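Long-range contacts in RmpD (Hexulose-6-phosphate synthase) (PDB 3EXR), which belongs to the HUMPS family of TIM-barrel proteins and folds into a closed parallel eight-stranded barrel that occurs here as a pair of subunits: residues P6-A11 against R210-E215; G45-E50 against A79-D84; T65-A70 against M86-S91; Q129-G134 against I165-R170. One frame throughout, in Å; residues are numbered along the deposited sequence.

Contact 1: P6-A11 against R210-E215; sequences PNLQVA and RAFKDE
Lys-213 crosses from helix 205-220 to the residue just before the first strand of the barrel and donates to Pro-6 O. The helix runs nearly antiparallel to strand 7-11, at 153°, and the two short axes come within 9.0 Å. CB and CG carry the lysine chain off the helix, with CG anti to the backbone N. The chain then bends at chi2 (83°), which brings CD alongside Leu-8, 4.2 Å from its CB. CE lies 4.0 Å from Pro-6 O. At the tip, NZ donates to Pro-6 O over 2.7 Å, from a position tilted 21° out of the carbonyl plane. Asp-32 OD2 pairs with NZ in a salt bridge and also accepts from Leu-8 N, so one carboxylate oxygen holds both the lysine tip and the start of the strand.

The apolar half of the contact is made by Leu-8 and Phe-212, whose side chains cross obliquely. Leu-8 CD1 is 3.7 Å from Phe-212 CD2 and 3.8 Å from Phe-212 CE2. Phe-212 also touches Phe-193 on strand 192-195. Pro-6 packs farther along the helix, on Ile-216 and Trp-220. The arrangement is that of a TIM barrel at its point of closure. The last helix covers the first strand from outside, next to the last strand.

Contact 2: G45-E50 against A79-D84; sequences GSELVE and AVRGAD
The backbones meet at Glu-50 and Arg-81, with their CA atoms 4.7 Å apart, where the start of helix 47-55 faces the turn from Ala-79 to Gly-82. This is a type I turn, and Gly-82, with positive phi, makes the Schellman motif that follows helix 71-79.

Arg-81 carries most of the contact. Its CB rests on Val-49 CG1 at 3.7 Å, and the chain bends at chi2 (-71°) to lay CD beside Ser-46 O. At the root of the arginine, Val-49 CG1 also reaches Ala-83 CB at 4.1 Å. NE donates to Ser-46 OG at 3.0 Å, close to the guanidinium plane. That hydroxyl also bonds to Gln-43 of the second subunit. NH1 forms a salt bridge to Glu-50 OE1 over 2.8 Å. The carboxylate oxygen lies nearly in the guanidinium plane, but NH1 meets it from above the carboxylate plane, 40° out. One guanidinium face lies on the backbone of Glu-47, whose CA sits 3.6 Å above its centre. Two waters bind at the guanidinium edge, one to NH1 and one to NH2. The group is therefore held by its edge and by one face.

Inward, Val-49 packs on Ile-61 and Ala-83 on Ala-63, both of strand 60-67. Arg-53, farther along helix 47-55, hydrogen-bonds to Gly-82 O and forms a salt bridge with Asp-84. The contact thus joins helix 47-55 to the link between helix 71-79 and strand 85-89.

Contact 3: T65-A70 against M86-S91; sequences TKCADA and MTCICS
Thr-87 holds the end of the neighbouring strand with both its side chain and its backbone. Its OG1 accepts the N-H of Lys-66 at 2.9 Å, and its O accepts the N-H of Cys-67 at 3.0 Å. OG1 sits between the backbone N and the carbonyl carbon (chi1 60°), where it can face Lys-66 N. The parallel ladder continues with Ile-89 N, which donates to Cys-67 O at 3.1 Å. Thr-65 OG1 adds a weak bond to Thr-87 O.

Cys-67 and Cys-88 form a parallel bridge pair, with both side chains on one face of the sheet. Cys-67 CB is 4.0 Å from Cys-88 SG; the two sulfurs are not bonded to each other. Met-86 bends at chi3 (78°), and its CE comes 3.7 Å from Cys-67 CB. Farther along, Ala-68 CB packs on Ile-89 CG2 at 3.6 Å.

In the next shell, Asp-64 ties Thr-87 OG1, by a hydrogen bond, to Lys-66 NZ, by a salt bridge. Val-74 of helix 71-79, which links the two strands in a right-handed beta-alpha-beta crossover, touches both Thr-65 and Met-86. The second subunit supplies Arg-144 and Tyr-119 to Asp-69, and its Ile-89 packs on Ala-68.

The contact is thus apolar where Cys-67 meets Cys-88 and Met-86, and polar around Thr-87. These are the C-terminal ends of the strands, where TIM barrels carry their active sites. Thr-87 OG1 is gripped by two partners, Lys-66 N and Asp-64, which would limit its rotation.

Contact 4: Q129-G134 against I165-R170; sequences QWLDAG and IEMGFR
Leu-131 and Trp-130 meet Phe-169 and Met-167 where two adjacent outer helices of the TIM barrel end. Both ends are Schellman motifs, closed by Gly-134 after helix 124-132 and by Gly-168 after helix 155-167.

Leu-131 lies at the centre of the contact. Its CD2 sits over the face of the Phe-169 ring, 3.7 Å from the centroid and only 9° off the ring normal. This is a CH-pi contact. Leu-131 CG is anti to the carbonyl carbon (chi1 -69°), which sets it near the CZ-CE2 side of the ring, 3.6 Å from Phe-169 CZ. While CD2 lies over the ring centre, the other methyl, CD1, touches both the rim at Phe-169 CE2 and the end of the second helix. It lies 3.4 Å from Met-167 O and 4.2 Å from Met-167 CB.

Trp-130 comes to the same phenyl ring by its six-membered edge. Trp-130 CE3 is 3.7 Å from Phe-169 CZ, which lies near the indole plane. The two side chains cross at about a right angle. No hydrogen bond joins the segments; the contact is apolar.

Around it, Phe-169 also touches Ala-127 of helix 124-132 and Ala-138 of strand 137-141, and Met-167 packs along the same helix, on Tyr-124, Ala-127 and Gln-128. Trp-130 also touches Ile-94 and Met-97 of helix 94-107. The leucine and the two rings thus lie among helices 94-107, 124-132 and 155-167 and strand 137-141.

In the fold
The chain opens contact 1 on its first strand and closes it only in its last helix, so the chain between its segments holds nearly the whole barrel and the other three contacts. Contact 2 opens next, at 45-50. Contact 3 opens at 65-70 before contact 2 closes at 79-84, and closes at 86-91, so the two cross. Together they join helix 47-55, strand 60-67 and strand 85-89, and both touch the second subunit. Contact 4 follows in series and ties helix 124-132 to the end of helix 155-167. It touches contact 3, where Cys-90 CB meets Trp-130 CZ2 at 3.7 Å. Contacts 1 and 3 lie on opposite sides of the chain's centre.

Contact 1: P6-A11 against R210-E215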
loop_
_atom_site.group_PDB
_atom_site.type_symbol
_atom_site.label_atom_id
_atom_site.label_comp_id
_atom_site.label_asym_id
_atom_site.label_seq_id
_atom_site.Cartn_x
_atom_site.Cartn_y
_atom_site.Cartn_z
ATOM N N PRO A 6 3.774 21.311 17.166
ATOM C CA PRO A 6 3.262 20.184 16.369
ATOM C C PRO A 6 2.458 20.682 15.172
ATOM O O PRO A 6 1.699 21.646 15.301
ATOM C CB PRO A 6 2.349 19.434 17.339
ATOM C CG PRO A 6 2.932 19.781 18.733
ATOM C CD PRO A 6 3.392 21.222 18.586
ATOM N N ASN A 7 2.600 19.984 14.038
ATOM C CA ASN A 7 1.839 20.276 12.845
ATOM C C ASN A 7 0.415 19.765 13.003
ATOM O O ASN A 7 0.171 18.791 13.707
ATOM C CB ASN A 7 2.449 19.560 11.636
ATOM C CG ASN A 7 3.787 20.123 11.194
ATOM O OD1 ASN A 7 4.717 19.344 10.905
ATOM N ND2 ASN A 7 3.897 21.449 11.081
ATOM N N LEU A 8 -0.522 20.441 12.339
ATOM C CA LEU A 8 -1.825 19.910 12.061
ATOM C C LEU A 8 -1.827 19.442 10.606
ATOM O O LEU A 8 -1.589 20.233 9.692
ATOM C CB LEU A 8 -2.906 20.975 12.244
ATOM C CG LEU A 8 -4.306 20.533 11.789
ATOM C CD1 LEU A 8 -4.758 19.206 12.408
ATOM C CD2 LEU A 8 -5.330 21.601 12.039
ATOM N N GLN A 9 -2.121 18.164 10.422
ATOM C CA GLN A 9 -2.211 17.535 9.105
ATOM C C GLN A 9 -3.631 17.066 8.875
ATOM O O GLN A 9 -4.254 16.534 9.785
ATOM C CB GLN A 9 -1.223 16.387 9.030
ATOM C CG GLN A 9 -1.336 15.516 7.823
ATOM C CD GLN A 9 -0.137 14.566 7.694
ATOM O OE1 GLN A 9 0.959 14.919 8.088
ATOM N NE2 GLN A 9 -0.354 13.387 7.146
ATOM N N VAL A 10 -4.123 17.239 7.645
ATOM C CA VAL A 10 -5.415 16.670 7.259
ATOM C C VAL A 10 -5.211 15.553 6.236
ATOM O O VAL A 10 -4.522 15.742 5.231
ATOM C CB VAL A 10 -6.414 17.730 6.684
ATOM C CG1 VAL A 10 -5.878 18.387 5.403
ATOM C CG2 VAL A 10 -7.752 17.104 6.403
ATOM N N ALA A 11 -5.760 14.391 6.558
ATOM C CA ALA A 11 -5.770 13.248 5.664
ATOM C C ALA A 11 -7.024 13.316 4.812
ATOM O O ALA A 11 -8.127 13.525 5.329
ATOM C CB ALA A 11 -5.778 11.947 6.488
ATOM N N ARG A 210 -8.880 25.500 12.712
ATOM C CA ARG A 210 -8.222 26.552 13.482
ATOM C C ARG A 210 -8.299 26.305 14.989
ATOM O O ARG A 210 -7.341 26.613 15.695
ATOM C CB ARG A 210 -8.799 27.919 13.137
ATOM C CG ARG A 210 -7.995 29.042 13.714
ATOM C CD ARG A 210 -8.654 30.374 13.449
ATOM N NE ARG A 210 -8.567 30.664 12.023
ATOM C CZ ARG A 210 -9.195 31.671 11.422
ATOM N NH1 ARG A 210 -9.925 32.519 12.131
ATOM N NH2 ARG A 210 -9.073 31.853 10.131
ATOM N N ALA A 211 -9.425 25.786 15.484
ATOM C CA ALA A 211 -9.573 25.521 16.931
ATOM C C ALA A 211 -8.588 24.443 17.374
ATOM O O ALA A 211 -8.016 24.522 18.453
ATOM C CB ALA A 211 -10.969 25.112 17.256
ATOM N N PHE A 212 -8.366 23.456 16.501
ATOM C CA PHE A 212 -7.452 22.366 16.783
ATOM C C PHE A 212 -6.028 22.938 16.881
ATOM O O PHE A 212 -5.303 22.657 17.843
ATOM C CB PHE A 212 -7.572 21.330 15.653
ATOM C CG PHE A 212 -6.979 19.978 15.960
ATOM C CD1 PHE A 212 -7.803 18.879 16.146
ATOM C CD2 PHE A 212 -5.610 19.784 15.938
ATOM C CE1 PHE A 212 -7.255 17.615 16.385
ATOM C CE2 PHE A 212 -5.059 18.520 16.179
ATOM C CZ PHE A 212 -5.899 17.437 16.393
ATOM N N LYS A 213 -5.653 23.794 15.924
ATOM C CA LYS A 213 -4.329 24.398 15.925
ATOM C C LYS A 213 -4.166 25.375 17.120
ATOM O O LYS A 213 -3.060 25.473 17.700
ATOM C CB LYS A 213 -4.043 25.053 14.559
ATOM C CG LYS A 213 -2.660 25.612 14.396
ATOM C CD LYS A 213 -1.656 24.533 14.003
ATOM C CE LYS A 213 -0.238 24.989 14.285
ATOM N NZ LYS A 213 0.751 23.894 14.069
ATOM N N ASP A 214 -5.252 26.068 17.505
ATOM C CA ASP A 214 -5.234 26.962 18.669
ATOM C C ASP A 214 -4.859 26.166 19.942
ATOM O O ASP A 214 -4.104 26.637 20.799
ATOM C CB ASP A 214 -6.608 27.627 18.896
ATOM C CG ASP A 214 -6.931 28.744 17.922
ATOM O OD1 ASP A 214 -6.040 29.268 17.234
ATOM O OD2 ASP A 214 -8.121 29.141 17.841
ATOM N N GLU A 215 -5.406 24.966 20.072
ATOM C CA GLU A 215 -5.165 24.130 21.238
ATOM C C GLU A 215 -3.748 23.545 21.231
ATOM O O GLU A 215 -3.111 23.434 22.281
ATOM C CB GLU A 215 -6.229 23.037 21.338
ATOM C CG GLU A 215 -6.051 22.085 22.500
ATOM C CD GLU A 215 -6.365 22.722 23.864
ATOM O OE1 GLU A 215 -6.562 23.964 23.937
ATOM O OE2 GLU A 215 -6.402 21.964 24.868
#

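Contact 2: G45-E50 against A79-D84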
loop_
_atom_site.group_PDB
_atom_site.type_symbol
_atom_site.label_atom_id
_atom_site.label_comp_id
_atom_site.label_asym_id
_atom_site.label_seq_id
_atom_site.Cartn_x
_atom_site.Cartn_y
_atom_site.Cartn_z
ATOM N N GLY A 45 -5.305 8.081 -8.653
ATOM C CA GLY A 45 -3.943 8.192 -9.167
ATOM C C GLY A 45 -3.282 9.462 -8.659
ATOM O O GLY A 45 -3.847 10.173 -7.821
ATOM N N SER A 46 -2.122 9.768 -9.220
ATOM C CA SER A 46 -1.213 10.743 -8.638
ATOM C C SER A 46 -1.476 12.164 -9.096
ATOM O O SER A 46 -0.886 13.096 -8.560
ATOM C CB SER A 46 0.229 10.334 -8.918
ATOM O OG SER A 46 0.514 10.362 -10.312
ATOM N N GLU A 47 -2.350 12.364 -10.070
ATOM C CA GLU A 47 -2.615 13.721 -10.526
ATOM C C GLU A 47 -3.158 14.579 -9.353
ATOM O O GLU A 47 -2.891 15.761 -9.265
ATOM C CB GLU A 47 -3.501 13.782 -11.769
ATOM C CG GLU A 47 -3.671 15.204 -12.298
ATOM C CD GLU A 47 -4.398 15.315 -13.627
ATOM O OE1 GLU A 47 -5.246 14.459 -13.954
ATOM O OE2 GLU A 47 -4.142 16.322 -14.321
ATOM N N LEU A 48 -3.865 13.941 -8.435
ATOM C CA LEU A 48 -4.345 14.618 -7.233
ATOM C C LEU A 48 -3.212 15.347 -6.514
ATOM O O LEU A 48 -3.404 16.483 -6.023
ATOM C CB LEU A 48 -5.022 13.620 -6.284
ATOM C CG LEU A 48 -5.452 14.152 -4.903
ATOM C CD1 LEU A 48 -6.484 15.243 -5.016
ATOM C CD2 LEU A 48 -5.982 13.029 -4.035
ATOM N N VAL A 49 -2.043 14.712 -6.440
ATOM C CA VAL A 49 -0.909 15.336 -5.739
ATOM C C VAL A 49 -0.563 16.682 -6.385
ATOM O O VAL A 49 -0.331 17.672 -5.710
ATOM C CB VAL A 49 0.338 14.413 -5.716
ATOM C CG1 VAL A 49 1.537 15.113 -5.107
ATOM C CG2 VAL A 49 0.032 13.137 -4.940
ATOM N N GLU A 50 -0.528 16.679 -7.707
ATOM C CA GLU A 50 -0.240 17.887 -8.481
ATOM C C GLU A 50 -1.325 18.982 -8.329
ATOM O O GLU A 50 -1.015 20.168 -8.228
ATOM C CB GLU A 50 -0.026 17.510 -9.947
ATOM C CG GLU A 50 0.538 18.622 -10.802
ATOM C CD GLU A 50 1.047 18.165 -12.169
ATOM O OE1 GLU A 50 1.348 16.979 -12.338
ATOM O OE2 GLU A 50 1.182 19.033 -13.061
ATOM N N ALA A 79 7.001 12.425 -6.366
ATOM C CA ALA A 79 7.840 13.628 -6.219
ATOM C C ALA A 79 7.712 14.529 -7.443
ATOM O O ALA A 79 7.677 15.756 -7.318
ATOM C CB ALA A 79 9.296 13.244 -6.010
ATOM N N VAL A 80 7.625 13.947 -8.640
ATOM C CA VAL A 80 7.469 14.790 -9.826
ATOM C C VAL A 80 6.113 15.496 -9.851
ATOM O O VAL A 80 5.978 16.523 -10.491
ATOM C CB VAL A 80 7.719 14.024 -11.144
ATOM C CG1 VAL A 80 9.130 13.460 -11.184
ATOM C CG2 VAL A 80 6.684 12.949 -11.369
ATOM N N ARG A 81 5.117 14.952 -9.135
ATOM C CA ARG A 81 3.781 15.574 -9.005
ATOM C C ARG A 81 3.809 16.707 -7.978
ATOM O O ARG A 81 2.877 17.497 -7.903
ATOM C CB ARG A 81 2.749 14.524 -8.566
ATOM C CG ARG A 81 2.369 13.481 -9.608
ATOM C CD ARG A 81 1.534 14.073 -10.700
ATOM N NE ARG A 81 0.939 13.043 -11.543
ATOM C CZ ARG A 81 0.259 13.302 -12.656
ATOM N NH1 ARG A 81 0.142 14.540 -13.089
ATOM N NH2 ARG A 81 -0.296 12.314 -13.348
ATOM N N GLY A 82 4.871 16.759 -7.190
ATOM C CA GLY A 82 5.036 17.793 -6.157
ATOM C C GLY A 82 4.981 17.353 -4.686
ATOM O O GLY A 82 4.976 18.210 -3.803
ATOM N N ALA A 83 4.946 16.047 -4.396
ATOM C CA ALA A 83 4.963 15.606 -3.000
ATOM C C ALA A 83 6.221 16.005 -2.249
ATOM O O ALA A 83 7.341 15.991 -2.807
ATOM C CB ALA A 83 4.779 14.088 -2.889
ATOM N N ASP A 84 6.041 16.304 -0.960
ATOM C CA ASP A 84 7.172 16.468 -0.042
ATOM C C ASP A 84 7.520 15.184 0.706
ATOM O O ASP A 84 8.688 14.775 0.760
ATOM C CB ASP A 84 6.847 17.572 0.964
ATOM C CG ASP A 84 6.705 18.935 0.302
ATOM O OD1 ASP A 84 7.611 19.348 -0.483
ATOM O OD2 ASP A 84 5.702 19.619 0.570
HETATM O O HOH W 1 -0.461 9.519 -13.437
HETATM O O HOH W 2 -1.243 15.781 -15.417
HETATM O O HOH W 3 4.056 15.792 -13.068
#

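Contact 3: T65-A70 against M86-S91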
loop_
_atom_site.group_PDB
_atom_site.type_symbol
_atom_site.label_atom_id
_atom_site.label_comp_id
_atom_site.label_asym_id
_atom_site.label_seq_id
_atom_site.Cartn_x
_atom_site.Cartn_y
_atom_site.Cartn_z
ATOM N N THR A 65 1.305 6.619 -0.145
ATOM C CA THR A 65 1.271 5.426 -0.994
ATOM C C THR A 65 1.453 4.114 -0.226
ATOM O O THR A 65 1.200 3.044 -0.764
ATOM C CB THR A 65 2.373 5.457 -2.059
ATOM O OG1 THR A 65 3.644 5.558 -1.416
ATOM C CG2 THR A 65 2.245 6.672 -2.932
ATOM N N LYS A 66 1.929 4.183 1.018
ATOM C CA LYS A 66 2.212 2.984 1.815
ATOM C C LYS A 66 3.033 2.009 0.977
ATOM O O LYS A 66 2.789 0.792 0.946
ATOM C CB LYS A 66 0.923 2.366 2.349
ATOM C CG LYS A 66 0.269 3.264 3.403
ATOM C CD LYS A 66 -0.933 2.619 4.079
ATOM C CE LYS A 66 -1.475 3.446 5.253
ATOM N NZ LYS A 66 -1.901 4.845 4.880
ATOM N N CYS A 67 4.004 2.591 0.277
ATOM C CA CYS A 67 4.866 1.864 -0.656
ATOM C C CYS A 67 5.574 0.672 -0.021
ATOM O O CYS A 67 6.208 0.797 1.033
ATOM C CB CYS A 67 5.871 2.833 -1.254
ATOM S SG CYS A 67 7.107 2.084 -2.252
ATOM N N ALA A 68 5.419 -0.488 -0.661
ATOM C CA ALA A 68 6.035 -1.741 -0.197
ATOM C C ALA A 68 7.204 -2.203 -1.055
ATOM O O ALA A 68 8.002 -3.008 -0.581
ATOM C CB ALA A 68 5.002 -2.861 -0.135
ATOM N N ASP A 69 7.268 -1.728 -2.301
ATOM C CA ASP A 69 8.230 -2.217 -3.261
ATOM C C ASP A 69 8.331 -1.198 -4.413
ATOM O O ASP A 69 7.485 -0.285 -4.527
ATOM C CB ASP A 69 7.758 -3.585 -3.779
ATOM C CG ASP A 69 8.857 -4.438 -4.381
ATOM O OD1 ASP A 69 10.021 -4.000 -4.522
ATOM O OD2 ASP A 69 8.540 -5.572 -4.789
ATOM N N ALA A 70 9.363 -1.346 -5.246
ATOM C CA ALA A 70 9.655 -0.365 -6.299
ATOM C C ALA A 70 9.741 1.048 -5.711
ATOM O O ALA A 70 9.137 2.013 -6.228
ATOM C CB ALA A 70 8.612 -0.453 -7.428
ATOM N N MET A 86 6.476 11.028 1.443
ATOM C CA MET A 86 5.777 9.825 0.999
ATOM C C MET A 86 5.842 8.762 2.092
ATOM O O MET A 86 6.885 8.592 2.753
ATOM C CB MET A 86 6.388 9.264 -0.280
ATOM C CG MET A 86 5.534 8.183 -0.903
ATOM S SD MET A 86 6.224 7.356 -2.332
ATOM C CE MET A 86 7.417 6.212 -1.607
ATOM N N THR A 87 4.752 8.017 2.264
ATOM C CA THR A 87 4.774 6.885 3.176
ATOM C C THR A 87 5.270 5.589 2.536
ATOM O O THR A 87 4.950 5.258 1.379
ATOM C CB THR A 87 3.395 6.637 3.839
ATOM O OG1 THR A 87 2.405 6.373 2.843
ATOM C CG2 THR A 87 2.920 7.872 4.648
ATOM N N CYS A 88 6.027 4.823 3.327
ATOM C CA CYS A 88 6.311 3.419 3.026
ATOM C C CYS A 88 5.722 2.608 4.152
ATOM O O CYS A 88 5.829 3.004 5.336
ATOM C CB CYS A 88 7.806 3.143 3.010
ATOM S SG CYS A 88 8.684 3.633 1.528
ATOM N N ILE A 89 5.091 1.488 3.798
ATOM C CA ILE A 89 4.626 0.541 4.801
ATOM C C ILE A 89 5.861 -0.039 5.510
ATOM O O ILE A 89 6.927 -0.191 4.915
ATOM C CB ILE A 89 3.706 -0.550 4.131
ATOM C CG1 ILE A 89 2.936 -1.374 5.186
ATOM C CG2 ILE A 89 4.463 -1.421 3.150
ATOM C CD1 ILE A 89 1.943 -0.520 5.986
ATOM N N CYS A 90 5.727 -0.358 6.788
ATOM C CA CYS A 90 6.873 -0.824 7.565
ATOM C C CYS A 90 7.407 -2.176 7.087
ATOM O O CYS A 90 8.525 -2.553 7.436
ATOM C CB CYS A 90 6.512 -0.872 9.053
ATOM S SG CYS A 90 5.023 -1.835 9.435
ATOM N N SER A 91 6.592 -2.897 6.319
ATOM C CA SER A 91 6.943 -4.165 5.656
ATOM C C SER A 91 7.996 -4.007 4.571
ATOM O O SER A 91 8.650 -4.978 4.189
ATOM C CB SER A 91 5.698 -4.763 4.964
ATOM O OG SER A 91 4.627 -4.967 5.842
#

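Contact 4: Q129-G134 against I165-R170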
loop_
_atom_site.group_PDB
_atom_site.type_symbol
_atom_site.label_atom_id
_atom_site.label_comp_id
_atom_site.label_asym_id
_atom_site.label_seq_id
_atom_site.Cartn_x
_atom_site.Cartn_y
_atom_site.Cartn_z
ATOM N N GLN A 129 16.836 0.205 12.232
ATOM C CA GLN A 129 17.272 0.029 10.850
ATOM C C GLN A 129 16.749 1.160 9.949
ATOM O O GLN A 129 17.474 1.650 9.093
ATOM C CB GLN A 129 16.848 -1.328 10.313
ATOM C CG GLN A 129 17.528 -2.501 10.969
ATOM C CD GLN A 129 17.126 -3.745 10.253
ATOM O OE1 GLN A 129 17.539 -3.962 9.111
ATOM N NE2 GLN A 129 16.261 -4.534 10.875
ATOM N N TRP A 130 15.514 1.615 10.188
ATOM C CA TRP A 130 14.987 2.725 9.411
ATOM C C TRP A 130 15.837 3.974 9.656
ATOM O O TRP A 130 16.255 4.634 8.713
ATOM C CB TRP A 130 13.485 3.017 9.712
ATOM C CG TRP A 130 12.599 1.798 9.647
ATOM C CD1 TRP A 130 12.737 0.725 8.820
ATOM C CD2 TRP A 130 11.452 1.534 10.456
ATOM N NE1 TRP A 130 11.756 -0.201 9.074
ATOM C CE2 TRP A 130 10.963 0.264 10.090
ATOM C CE3 TRP A 130 10.808 2.233 11.495
ATOM C CZ2 TRP A 130 9.835 -0.308 10.686
ATOM C CZ3 TRP A 130 9.707 1.648 12.102
ATOM C CH2 TRP A 130 9.232 0.396 11.696
ATOM N N LEU A 131 16.134 4.267 10.925
ATOM C CA LEU A 131 16.945 5.442 11.268
ATOM C C LEU A 131 18.313 5.374 10.587
ATOM O O LEU A 131 18.790 6.359 10.019
ATOM C CB LEU A 131 17.138 5.545 12.789
ATOM C CG LEU A 131 15.890 5.902 13.610
ATOM C CD1 LEU A 131 16.145 5.678 15.087
ATOM C CD2 LEU A 131 15.394 7.333 13.404
ATOM N N ASP A 132 18.915 4.192 10.640
ATOM C CA ASP A 132 20.259 3.985 10.061
ATOM C C ASP A 132 20.240 4.189 8.566
ATOM O O ASP A 132 21.258 4.576 7.985
ATOM C CB ASP A 132 20.780 2.583 10.362
ATOM C CG ASP A 132 21.100 2.369 11.824
ATOM O OD1 ASP A 132 21.178 3.353 12.594
ATOM O OD2 ASP A 132 21.271 1.197 12.227
ATOM N N ALA A 133 19.071 3.916 7.961
ATOM C CA ALA A 133 18.851 4.102 6.519
ATOM C C ALA A 133 18.475 5.543 6.159
ATOM O O ALA A 133 18.206 5.833 4.983
ATOM C CB ALA A 133 17.787 3.112 5.996
ATOM N N GLY A 134 18.479 6.435 7.157
ATOM C CA GLY A 134 18.221 7.872 7.000
ATOM C C GLY A 134 16.754 8.270 7.024
ATOM O O GLY A 134 16.396 9.347 6.615
ATOM N N ILE A 165 10.049 8.480 19.871
ATOM C CA ILE A 165 10.540 9.852 19.934
ATOM C C ILE A 165 11.950 9.833 20.551
ATOM O O ILE A 165 12.870 10.476 20.040
ATOM C CB ILE A 165 9.578 10.762 20.756
ATOM C CG1 ILE A 165 8.286 11.018 19.965
ATOM C CG2 ILE A 165 10.265 12.077 21.143
ATOM C CD1 ILE A 165 7.123 11.641 20.750
ATOM N N GLU A 166 12.112 9.047 21.617
ATOM C CA GLU A 166 13.399 8.993 22.306
ATOM C C GLU A 166 14.481 8.383 21.424
ATOM O O GLU A 166 15.634 8.787 21.488
ATOM C CB GLU A 166 13.277 8.282 23.645
ATOM C CG GLU A 166 12.729 9.197 24.753
ATOM C CD GLU A 166 13.151 10.683 24.638
ATOM O OE1 GLU A 166 12.283 11.560 24.364
ATOM O OE2 GLU A 166 14.346 10.988 24.849
ATOM N N MET A 167 14.098 7.447 20.557
ATOM C CA MET A 167 15.028 6.855 19.580
ATOM C C MET A 167 15.489 7.855 18.522
ATOM O O MET A 167 16.476 7.615 17.844
ATOM C CB MET A 167 14.368 5.663 18.877
ATOM C CG MET A 167 14.235 4.446 19.754
ATOM S SD MET A 167 13.502 3.055 18.884
ATOM C CE MET A 167 14.846 2.512 17.914
ATOM N N GLY A 168 14.772 8.963 18.357
ATOM C CA GLY A 168 15.123 9.952 17.345
ATOM C C GLY A 168 14.101 10.140 16.221
ATOM O O GLY A 168 14.361 10.893 15.286
ATOM N N PHE A 169 12.940 9.494 16.324
ATOM C CA PHE A 169 11.850 9.734 15.357
ATOM C C PHE A 169 11.081 11.020 15.578
ATOM O O PHE A 169 10.778 11.414 16.736
ATOM C CB PHE A 169 10.856 8.564 15.319
ATOM C CG PHE A 169 11.396 7.328 14.646
ATOM C CD1 PHE A 169 11.290 7.159 13.268
ATOM C CD2 PHE A 169 12.033 6.346 15.388
ATOM C CE1 PHE A 169 11.789 6.020 12.634
ATOM C CE2 PHE A 169 12.532 5.202 14.779
ATOM C CZ PHE A 169 12.404 5.026 13.399
ATOM N N ARG A 170 10.726 11.661 14.464
ATOM C CA ARG A 170 9.616 12.607 14.447
ATOM C C ARG A 170 8.360 11.778 14.230
ATOM O O ARG A 170 8.172 11.206 13.157
ATOM C CB ARG A 170 9.801 13.672 13.366
ATOM C CG ARG A 170 10.722 14.837 13.814
ATOM C CD ARG A 170 11.265 15.647 12.624
ATOM N NE ARG A 170 12.077 14.779 11.773
ATOM C CZ ARG A 170 12.096 14.784 10.444
ATOM N NH1 ARG A 170 11.421 15.674 9.740
ATOM N NH2 ARG A 170 12.837 13.880 9.831
#